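Local coordinates for 2-oxoglutarate (2OG) and Fe(II)-dependent oxygenase superfamily protein (Arabidopsis thaliana, PDB 6KWA), which probably catalyses the irreversible, 2-oxoglutarate-dependent oxidation of the auxin indole-3-acetic acid to inactive 2-oxoindole-3-acetic acid, at residues E182-L187 with T236-I241. Sequence-based numbering, arbitrary orientation.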
# COMPACT_ATOMS: atom_id res chain seq x y z
N GLU A 182 -1.90 -9.84 -10.83
CA GLU A 182 -2.58 -9.64 -12.12
C GLU A 182 -3.48 -10.82 -12.52
O GLU A 182 -4.43 -10.66 -13.28
CB GLU A 182 -1.58 -9.36 -13.25
CG GLU A 182 -0.60 -10.50 -13.59
CD GLU A 182 0.54 -10.63 -12.59
OE1 GLU A 182 0.30 -10.42 -11.38
OE2 GLU A 182 1.68 -10.92 -13.02
N ASN A 183 -3.17 -12.00 -11.99
CA ASN A 183 -3.85 -13.22 -12.38
C ASN A 183 -5.08 -13.56 -11.54
O ASN A 183 -5.83 -14.48 -11.88
CB ASN A 183 -2.87 -14.39 -12.33
CG ASN A 183 -1.69 -14.20 -13.27
OD1 ASN A 183 -1.88 -13.82 -14.43
ND2 ASN A 183 -0.47 -14.43 -12.77
N VAL A 184 -5.32 -12.83 -10.46
CA VAL A 184 -6.42 -13.18 -9.56
C VAL A 184 -7.33 -11.99 -9.22
O VAL A 184 -8.47 -11.93 -9.67
CB VAL A 184 -5.89 -13.77 -8.23
CG1 VAL A 184 -7.01 -14.40 -7.45
CG2 VAL A 184 -4.78 -14.79 -8.48
N GLY A 185 -6.82 -11.06 -8.42
CA GLY A 185 -7.58 -9.87 -8.06
C GLY A 185 -8.82 -10.15 -7.21
O GLY A 185 -8.98 -11.24 -6.67
N GLY A 186 -9.69 -9.15 -7.08
CA GLY A 186 -10.89 -9.31 -6.28
C GLY A 186 -10.99 -8.29 -5.17
O GLY A 186 -11.97 -8.27 -4.42
N LEU A 187 -9.97 -7.44 -5.08
CA LEU A 187 -9.98 -6.32 -4.15
C LEU A 187 -11.23 -5.50 -4.40
O LEU A 187 -11.61 -5.29 -5.56
CB LEU A 187 -8.71 -5.49 -4.30
CG LEU A 187 -8.62 -4.18 -3.54
CD1 LEU A 187 -8.52 -4.44 -2.05
CD2 LEU A 187 -7.38 -3.47 -4.02
N THR A 236 -7.77 -20.34 -5.34
CA THR A 236 -6.47 -20.14 -5.95
C THR A 236 -5.43 -19.54 -4.97
O THR A 236 -5.74 -19.24 -3.81
CB THR A 236 -6.62 -19.25 -7.19
OG1 THR A 236 -5.41 -19.28 -7.96
CG2 THR A 236 -6.91 -17.82 -6.77
N MET A 237 -4.20 -19.39 -5.46
CA MET A 237 -3.13 -18.73 -4.72
C MET A 237 -2.99 -17.33 -5.26
O MET A 237 -3.07 -17.11 -6.46
CB MET A 237 -1.80 -19.48 -4.84
CG MET A 237 -1.75 -20.79 -4.10
SD MET A 237 -1.54 -20.56 -2.33
CE MET A 237 -1.23 -22.26 -1.83
N ARG A 238 -2.82 -16.37 -4.36
CA ARG A 238 -2.77 -14.97 -4.76
C ARG A 238 -1.62 -14.29 -3.99
O ARG A 238 -1.43 -14.56 -2.80
CB ARG A 238 -4.14 -14.34 -4.51
CG ARG A 238 -4.29 -12.86 -4.74
CD ARG A 238 -5.77 -12.48 -4.54
NE ARG A 238 -5.99 -11.05 -4.76
CZ ARG A 238 -5.70 -10.11 -3.87
NH1 ARG A 238 -5.16 -10.45 -2.71
NH2 ARG A 238 -5.92 -8.83 -4.13
N TYR A 239 -0.81 -13.50 -4.68
CA TYR A 239 0.32 -12.83 -4.06
C TYR A 239 0.21 -11.33 -4.28
O TYR A 239 -0.08 -10.91 -5.38
CB TYR A 239 1.63 -13.33 -4.65
CG TYR A 239 1.87 -14.81 -4.44
CD1 TYR A 239 2.51 -15.28 -3.30
CD2 TYR A 239 1.44 -15.74 -5.39
CE1 TYR A 239 2.71 -16.62 -3.11
CE2 TYR A 239 1.66 -17.09 -5.22
CZ TYR A 239 2.29 -17.53 -4.08
OH TYR A 239 2.51 -18.88 -3.88
N SER A 240 0.43 -10.52 -3.25
CA SER A 240 0.39 -9.06 -3.42
C SER A 240 1.54 -8.44 -2.66
O SER A 240 2.06 -9.01 -1.67
CB SER A 240 -0.95 -8.48 -2.97
OG SER A 240 -1.05 -8.43 -1.56
N ILE A 241 2.00 -7.31 -3.16
CA ILE A 241 3.05 -6.56 -2.49
C ILE A 241 2.52 -5.20 -2.08
O ILE A 241 2.08 -4.43 -2.96
CB ILE A 241 4.26 -6.35 -3.40
CG1 ILE A 241 4.67 -7.67 -4.05
CG2 ILE A 241 5.35 -5.69 -2.63
CD1 ILE A 241 5.46 -7.50 -5.37
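Val184 sets its two methyls against the start of strand 237-245 and the residue before it, Thr236, and lies across the stem of Arg238, an instructive case of an aliphatic residue flanking a charged one. The packing is tightest tip to tip, where Val184 CG1 meets Thr236 CG2 at 3.5 Å; the same methyl lies 3.7 Å from Arg238 CD. The other branch, Val184 CG2, comes to 3.5 Å from the carbonyl O of Met237. With CG anti to the backbone N (chi1 175°) and the chain extended as far as NE, Arg238 carries its guanidinium past the valine and along the loop. There the contact slackens: Arg238 NE stands 3.6 Å from Gly185 O without bonding it, and Arg238 NH2 stays 4.4 Å from Leu187 CB, while Glu182, paired with Lys45, and Asn183 are exposed. The charge is met instead by Asp180, in a salt bridge to NH2. An alanine in place of Arg238 would probably leave Asp180 without its cationic mate and open a gap beside Val184 where CG and CD had packed. Arg238 and Ser240, together with Asn152 and Tyr154 on the adjoining strand, bind 2-oxoglutarate when it is present, the Arg-X-Ser arrangement characteristic of the double-stranded beta-helix of plant 2-oxoglutarate/iron(II) oxygenases.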